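B12-binding domain-containing protein (Kitasatospora setae, PDB 6WTE) binds cobalamin and a [4Fe-4S] cluster as a radical S-adenosylmethionine methyltransferase (TsrM), whose methyl transfer appears to proceed by a non-radical route. Local coordinates at residues C227-S232 with K346-G351; K12-I17 with D40-R45. One frame throughout, in Å; residues are numbered along the deposited sequence.

Interaction 1 (C227-S232 with K346-G351); sequences CAYRCS and KVTEKG. With SF4 (iron/sulfur cluster), chain C; EDO (1,2-ethanediol), chain L.
Lys346 lays the end of its aliphatic chain against the cluster-bound thiolate of Cys231, CE lying 3.6 Å from SG. The chain is bent at every torsion from chi2 to chi4, and NZ turns to partners elsewhere, a salt bridge to Asp335 and hydrogen bonds to Gln310 and Tyr355, so the methylenes rather than the ammonium meet the sulfur. Val347 makes the backbone link: its O accepts from Arg230 N at 3.0 Å and 161°, while CG2 packs on the carbonyl O of Arg230. Thr348 CG2, anti to the carbonyl carbon and beside the backbone N, lies over one face of the Tyr229 ring, 4.1 Å from the centroid and 26° off the normal, a CH-pi contact displaced toward CE1 and CD1. Glu349 meets Arg230 side chain to side chain in a salt bridge, NH2 to OE2 at 2.8 Å; the two planar groups stand 87° apart and the nitrogen approaches from above the carboxylate plane. OE2 also pairs with Arg243, so two arginines hold the carboxylate, and a water that accepts from Arg230 NE lies within bonding distance of both OE2 and Tyr229 O. A second water joins Glu349 N to Ala228 O. A type I turn from Thr348 to Gly351 then leads the chain away. On the facing segment, Cys231 SG binds iron FE1 at 2.3 Å and Cys227 SG binds iron FE2 at 2.2 Å; Tyr229 N donates to the latter sulfur. Segment 346-351, between helices 339-342 and 357-369, packs along this loop, which follows strand 224-225, through the backbone bond, the salt bridge and the Lys346 methylenes. Cys227, Cys231 and Cys234 form the CxxxCxxC motif of radical SAM enzymes, and Glu273 is also a binding residue of the [4Fe-4S] cluster.

Interaction 2 (K12-I17 with D40-R45); sequences KVHPPI and DLTFRR
His14 and Arg45 reach toward each other tip to tip and overlap face on face: the guanidinium lies flat on the imidazole, with centres 3.6 Å apart and planes inclined by only 15°. The overlap is offset, NE of Arg45 standing over the rim of the ring near NE2 and CD2, a geometry suited to cation-pi attraction if the imidazole is neutral. Two hydrogen bonds fix the rotation of the stacked groups. In the plane of the imidazole, His14 NE2 donates to Thr42 O at 2.9 Å and 171°, although it sits above the plane of that carbonyl. Arg45 NH2 donates to Lys12 O at 3.2 Å, nearly along the C=O axis, and CD of Arg45 presses on the same oxygen at 3.0 Å. The bend at chi3 (-68°) carries NE over the imidazole rim.

Beside this polar pair runs an apolar one. Pro16 and Phe43 cross at about a right angle, CB touching CE1 at 3.9 Å, and Thr42 fills the corner between them and His14: its CG2 is 3.7 Å from Pro16 CB. Thr42 OG1, beside the backbone N, bonds to Asn11 O and receives a water that also donates to Ile17 O. Thr42 N closes an Asx turn on Asp40 OD1. Tyr212 of helix 209-214 meets the Phe43 ring.

Val13, Pro15 and Ile17 touch cobalamin, so the contact ties a cofactor-lining loop, which follows strand 4-9 and contains a cis peptide before Pro15, to the loop after the neighbouring strand 35-40, at the strand ends of the Rossmann-like B12-binding domain.

Overall arrangement
Interaction 2 comes first along the chain and closes before interaction 1 opens. Their centres are 34 Å apart, on opposite sides of the chain's centre, and their nearest atoms are about 19 Å from each other, so they do not touch. Interaction 2 joins loops after the adjacent parallel strands 4-9 and 35-40 of the seven-stranded sheet; interaction 1 lies in the radical SAM core, whose strands include 219-221, 266-269 and 304-309. Cobalamin lies between these regions: it touches loop 12-17 and comes about 9 Å from the Cys231 side chain. The two contacts thus lie in loops bordering different cofactors, consistent with a methyltransferase that brings cobalamin and cluster together.

Interaction 1 (C227-S232 with K346-G351)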
loop_
_atom_site.group_PDB
_atom_site.type_symbol
_atom_site.label_atom_id
_atom_site.label_comp_id
_atom_site.label_asym_id
_atom_site.label_seq_id
_atom_site.Cartn_x
_atom_site.Cartn_y
_atom_site.Cartn_z
ATOM N N CYS A 227 0.626 -1.453 -12.329
ATOM C CA CYS A 227 0.044 -2.769 -12.563
ATOM C C CYS A 227 -0.861 -2.686 -13.777
ATOM O O CYS A 227 -1.712 -1.795 -13.850
ATOM C CB CYS A 227 -0.767 -3.275 -11.364
ATOM S SG CYS A 227 -1.394 -4.979 -11.641
ATOM N N ALA A 228 -0.693 -3.622 -14.705
ATOM C CA ALA A 228 -1.474 -3.628 -15.936
ATOM C C ALA A 228 -2.763 -4.431 -15.837
ATOM O O ALA A 228 -3.544 -4.423 -16.794
ATOM C CB ALA A 228 -0.627 -4.157 -17.098
ATOM N N TYR A 229 -3.018 -5.112 -14.723
ATOM C CA TYR A 229 -4.279 -5.831 -14.574
ATOM C C TYR A 229 -5.354 -4.862 -14.067
ATOM O O TYR A 229 -5.154 -3.646 -14.013
ATOM C CB TYR A 229 -4.094 -7.056 -13.682
ATOM C CG TYR A 229 -3.336 -8.183 -14.365
ATOM C CD1 TYR A 229 -3.053 -8.129 -15.724
ATOM C CD2 TYR A 229 -2.910 -9.295 -13.654
ATOM C CE1 TYR A 229 -2.364 -9.152 -16.357
ATOM C CE2 TYR A 229 -2.220 -10.323 -14.274
ATOM C CZ TYR A 229 -1.950 -10.245 -15.624
ATOM O OH TYR A 229 -1.267 -11.263 -16.250
ATOM N N ARG A 230 -6.528 -5.379 -13.714
ATOM C CA ARG A 230 -7.637 -4.500 -13.342
ATOM C C ARG A 230 -8.547 -5.212 -12.343
ATOM O O ARG A 230 -9.768 -5.283 -12.514
ATOM C CB ARG A 230 -8.406 -4.050 -14.584
ATOM C CG ARG A 230 -9.324 -2.845 -14.375
ATOM C CD ARG A 230 -8.548 -1.590 -14.003
ATOM N NE ARG A 230 -7.678 -1.118 -15.080
ATOM C CZ ARG A 230 -8.051 -0.242 -16.010
ATOM N NH1 ARG A 230 -9.278 0.254 -16.002
ATOM N NH2 ARG A 230 -7.197 0.135 -16.950
ATOM N N CYS A 231 -7.951 -5.756 -11.287
ATOM C CA CYS A 231 -8.720 -6.509 -10.306
ATOM C C CYS A 231 -9.763 -5.613 -9.650
ATOM O O CYS A 231 -9.493 -4.456 -9.316
ATOM C CB CYS A 231 -7.788 -7.120 -9.259
ATOM S SG CYS A 231 -6.632 -8.326 -9.967
ATOM N N SER A 232 -10.966 -6.159 -9.464
ATOM C CA SER A 232 -12.104 -5.302 -9.144
ATOM C C SER A 232 -11.975 -4.645 -7.776
ATOM O O SER A 232 -12.585 -3.593 -7.548
ATOM C CB SER A 232 -13.409 -6.097 -9.230
ATOM O OG SER A 232 -13.512 -7.031 -8.172
ATOM N N LYS A 346 -10.591 -11.130 -10.058
ATOM C CA LYS A 346 -9.146 -11.159 -10.306
ATOM C C LYS A 346 -8.956 -11.280 -11.812
ATOM O O LYS A 346 -8.847 -12.380 -12.360
ATOM C CB LYS A 346 -8.488 -12.304 -9.544
ATOM C CG LYS A 346 -8.586 -12.179 -8.022
ATOM C CD LYS A 346 -7.834 -10.956 -7.509
ATOM C CE LYS A 346 -6.332 -11.094 -7.746
ATOM N NZ LYS A 346 -5.694 -12.140 -6.878
ATOM N N VAL A 347 -8.956 -10.134 -12.502
ATOM C CA VAL A 347 -9.007 -10.130 -13.956
ATOM C C VAL A 347 -7.967 -9.182 -14.536
ATOM O O VAL A 347 -7.513 -8.235 -13.886
ATOM C CB VAL A 347 -10.390 -9.721 -14.467
ATOM C CG1 VAL A 347 -11.457 -10.652 -13.931
ATOM C CG2 VAL A 347 -10.643 -8.292 -14.023
ATOM N N THR A 348 -7.635 -9.430 -15.802
ATOM C CA THR A 348 -6.855 -8.508 -16.611
ATOM C C THR A 348 -7.727 -7.338 -17.061
ATOM O O THR A 348 -8.921 -7.264 -16.761
ATOM C CB THR A 348 -6.292 -9.207 -17.845
ATOM O OG1 THR A 348 -7.359 -9.446 -18.773
ATOM C CG2 THR A 348 -5.638 -10.533 -17.476
ATOM N N GLU A 349 -7.119 -6.425 -17.828
ATOM C CA GLU A 349 -7.866 -5.318 -18.419
ATOM C C GLU A 349 -8.895 -5.798 -19.430
ATOM O O GLU A 349 -9.877 -5.094 -19.686
ATOM C CB GLU A 349 -6.916 -4.335 -19.096
ATOM C CG GLU A 349 -6.463 -3.199 -18.211
ATOM C CD GLU A 349 -5.598 -2.210 -18.960
ATOM O OE1 GLU A 349 -5.327 -2.448 -20.157
ATOM O OE2 GLU A 349 -5.197 -1.195 -18.353
ATOM N N LYS A 350 -8.667 -6.957 -20.042
ATOM C CA LYS A 350 -9.632 -7.537 -20.966
ATOM C C LYS A 350 -10.790 -8.217 -20.249
ATOM O O LYS A 350 -11.780 -8.566 -20.900
ATOM C CB LYS A 350 -8.940 -8.552 -21.882
ATOM C CG LYS A 350 -7.565 -8.128 -22.387
ATOM C CD LYS A 350 -7.619 -6.899 -23.280
ATOM C CE LYS A 350 -8.182 -7.241 -24.654
ATOM N NZ LYS A 350 -8.148 -6.078 -25.584
ATOM N N GLY A 351 -10.697 -8.404 -18.931
ATOM C CA GLY A 351 -11.775 -8.971 -18.147
ATOM C C GLY A 351 -11.673 -10.458 -17.878
ATOM O O GLY A 351 -12.556 -11.013 -17.212
HETATM FE FE1 SF4 C . -4.707 -7.322 -9.268
HETATM FE FE2 SF4 C . -2.647 -5.645 -9.969
HETATM FE FE3 SF4 C . -2.369 -7.250 -7.801
HETATM FE FE4 SF4 C . -4.089 -5.167 -7.711
HETATM S S1 SF4 C . -1.827 -5.036 -7.919
HETATM S S2 SF4 C . -4.490 -7.286 -6.989
HETATM S S3 SF4 C . -4.860 -5.114 -9.860
HETATM S S4 SF4 C . -2.635 -7.935 -9.967
HETATM C C1 EDO L . -12.820 1.439 -15.575
HETATM O O1 EDO L . -14.228 1.442 -15.833
HETATM C C2 EDO L . -12.523 0.460 -14.450
HETATM O O2 EDO L . -11.608 -0.530 -14.933
HETATM O O HOH W 1 -4.312 -6.321 -18.577
HETATM O O HOH W 2 -4.548 -1.654 -15.539
#

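Interaction 2 (K12-I17 with D40-R45)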
loop_
_atom_site.group_PDB
_atom_site.type_symbol
_atom_site.label_atom_id
_atom_site.label_comp_id
_atom_site.label_asym_id
_atom_site.label_seq_id
_atom_site.Cartn_x
_atom_site.Cartn_y
_atom_site.Cartn_z
ATOM N N LYS A 12 2.094 7.760 11.577
ATOM C CA LYS A 12 2.274 7.461 12.992
ATOM C C LYS A 12 2.049 5.989 13.315
ATOM O O LYS A 12 1.970 5.627 14.492
ATOM C CB LYS A 12 1.357 8.348 13.838
ATOM C CG LYS A 12 1.707 9.834 13.747
ATOM C CD LYS A 12 0.948 10.663 14.769
ATOM C CE LYS A 12 -0.555 10.590 14.556
ATOM N NZ LYS A 12 -1.263 11.566 15.435
ATOM N N VAL A 13 1.966 5.129 12.306
ATOM C CA VAL A 13 1.709 3.710 12.532
ATOM C C VAL A 13 2.973 3.031 13.042
ATOM O O VAL A 13 4.047 3.157 12.444
ATOM C CB VAL A 13 1.208 3.031 11.249
ATOM C CG1 VAL A 13 1.190 1.515 11.421
ATOM C CG2 VAL A 13 -0.186 3.535 10.888
ATOM N N HIS A 14 2.840 2.296 14.143
ATOM C CA HIS A 14 3.834 1.321 14.553
ATOM C C HIS A 14 3.216 -0.075 14.518
ATOM O O HIS A 14 2.027 -0.232 14.809
ATOM C CB HIS A 14 4.380 1.610 15.956
ATOM C CG HIS A 14 5.247 2.829 16.028
ATOM N ND1 HIS A 14 6.381 2.890 16.808
ATOM C CD2 HIS A 14 5.143 4.035 15.420
ATOM C CE1 HIS A 14 6.940 4.080 16.678
ATOM N NE2 HIS A 14 6.209 4.794 15.842
ATOM N N PRO A 15 3.990 -1.116 14.168
ATOM C CA PRO A 15 5.423 -1.117 13.836
ATOM C C PRO A 15 5.761 -0.250 12.625
ATOM O O PRO A 15 4.999 -0.207 11.660
ATOM C CB PRO A 15 5.722 -2.595 13.556
ATOM C CG PRO A 15 4.404 -3.221 13.282
ATOM C CD PRO A 15 3.414 -2.471 14.105
ATOM N N PRO A 16 6.892 0.445 12.698
ATOM C CA PRO A 16 7.170 1.514 11.734
ATOM C C PRO A 16 7.708 0.987 10.415
ATOM O O PRO A 16 8.500 0.041 10.370
ATOM C CB PRO A 16 8.219 2.365 12.460
ATOM C CG PRO A 16 8.950 1.372 13.311
ATOM C CD PRO A 16 7.921 0.359 13.751
ATOM N N ILE A 17 7.270 1.626 9.332
ATOM C CA ILE A 17 7.689 1.293 7.975
ATOM C C ILE A 17 8.318 2.537 7.367
ATOM O O ILE A 17 7.683 3.598 7.334
ATOM C CB ILE A 17 6.502 0.812 7.119
ATOM C CG1 ILE A 17 5.978 -0.533 7.633
ATOM C CG2 ILE A 17 6.887 0.771 5.646
ATOM C CD1 ILE A 17 7.042 -1.613 7.718
ATOM N N ASP A 40 10.664 13.464 9.819
ATOM C CA ASP A 40 9.985 12.181 9.974
ATOM C C ASP A 40 9.342 12.134 11.357
ATOM O O ASP A 40 10.042 12.080 12.373
ATOM C CB ASP A 40 10.964 11.027 9.770
ATOM C CG ASP A 40 10.269 9.692 9.647
ATOM O OD1 ASP A 40 9.049 9.638 9.885
ATOM O OD2 ASP A 40 10.941 8.703 9.297
ATOM N N LEU A 41 8.010 12.148 11.391
ATOM C CA LEU A 41 7.277 12.208 12.650
ATOM C C LEU A 41 6.972 10.836 13.230
ATOM O O LEU A 41 6.421 10.760 14.336
ATOM C CB LEU A 41 5.970 12.989 12.457
ATOM C CG LEU A 41 6.130 14.398 11.877
ATOM C CD1 LEU A 41 4.780 15.091 11.714
ATOM C CD2 LEU A 41 7.060 15.241 12.740
ATOM N N THR A 42 7.337 9.758 12.529
ATOM C CA THR A 42 7.005 8.414 12.999
ATOM C C THR A 42 7.605 8.138 14.373
ATOM O O THR A 42 6.944 7.562 15.243
ATOM C CB THR A 42 7.484 7.377 11.983
ATOM O OG1 THR A 42 6.858 7.640 10.723
ATOM C CG2 THR A 42 7.141 5.949 12.437
ATOM N N PHE A 43 8.851 8.553 14.592
ATOM C CA PHE A 43 9.501 8.367 15.881
ATOM C C PHE A 43 9.321 9.572 16.799
ATOM O O PHE A 43 10.031 9.694 17.803
ATOM C CB PHE A 43 10.990 8.065 15.681
ATOM C CG PHE A 43 11.263 7.019 14.631
ATOM C CD1 PHE A 43 10.777 5.732 14.769
ATOM C CD2 PHE A 43 12.008 7.329 13.505
ATOM C CE1 PHE A 43 11.026 4.763 13.797
ATOM C CE2 PHE A 43 12.264 6.369 12.537
ATOM C CZ PHE A 43 11.772 5.085 12.683
ATOM N N ARG A 44 8.382 10.461 16.479
ATOM C CA ARG A 44 8.035 11.601 17.319
ATOM C C ARG A 44 6.527 11.666 17.526
ATOM O O ARG A 44 5.939 12.750 17.613
ATOM C CB ARG A 44 8.556 12.901 16.710
ATOM C CG ARG A 44 10.063 12.937 16.480
ATOM C CD ARG A 44 10.838 13.052 17.787
ATOM N NE ARG A 44 10.494 14.260 18.534
ATOM C CZ ARG A 44 11.137 15.419 18.414
ATOM N NH1 ARG A 44 12.156 15.531 17.571
ATOM N NH2 ARG A 44 10.759 16.472 19.130
ATOM N N ARG A 45 5.881 10.497 17.626
ATOM C CA ARG A 45 4.422 10.440 17.706
ATOM C C ARG A 45 3.886 11.252 18.872
ATOM O O ARG A 45 2.816 11.865 18.774
ATOM C CB ARG A 45 3.948 8.993 17.856
ATOM C CG ARG A 45 4.275 8.090 16.713
ATOM C CD ARG A 45 3.467 6.801 16.804
ATOM N NE ARG A 45 3.832 5.945 17.932
ATOM C CZ ARG A 45 3.213 4.805 18.226
ATOM N NH1 ARG A 45 3.602 4.080 19.264
ATOM N NH2 ARG A 45 2.197 4.388 17.478
HETATM O O HOH W 3 6.626 5.730 8.742
#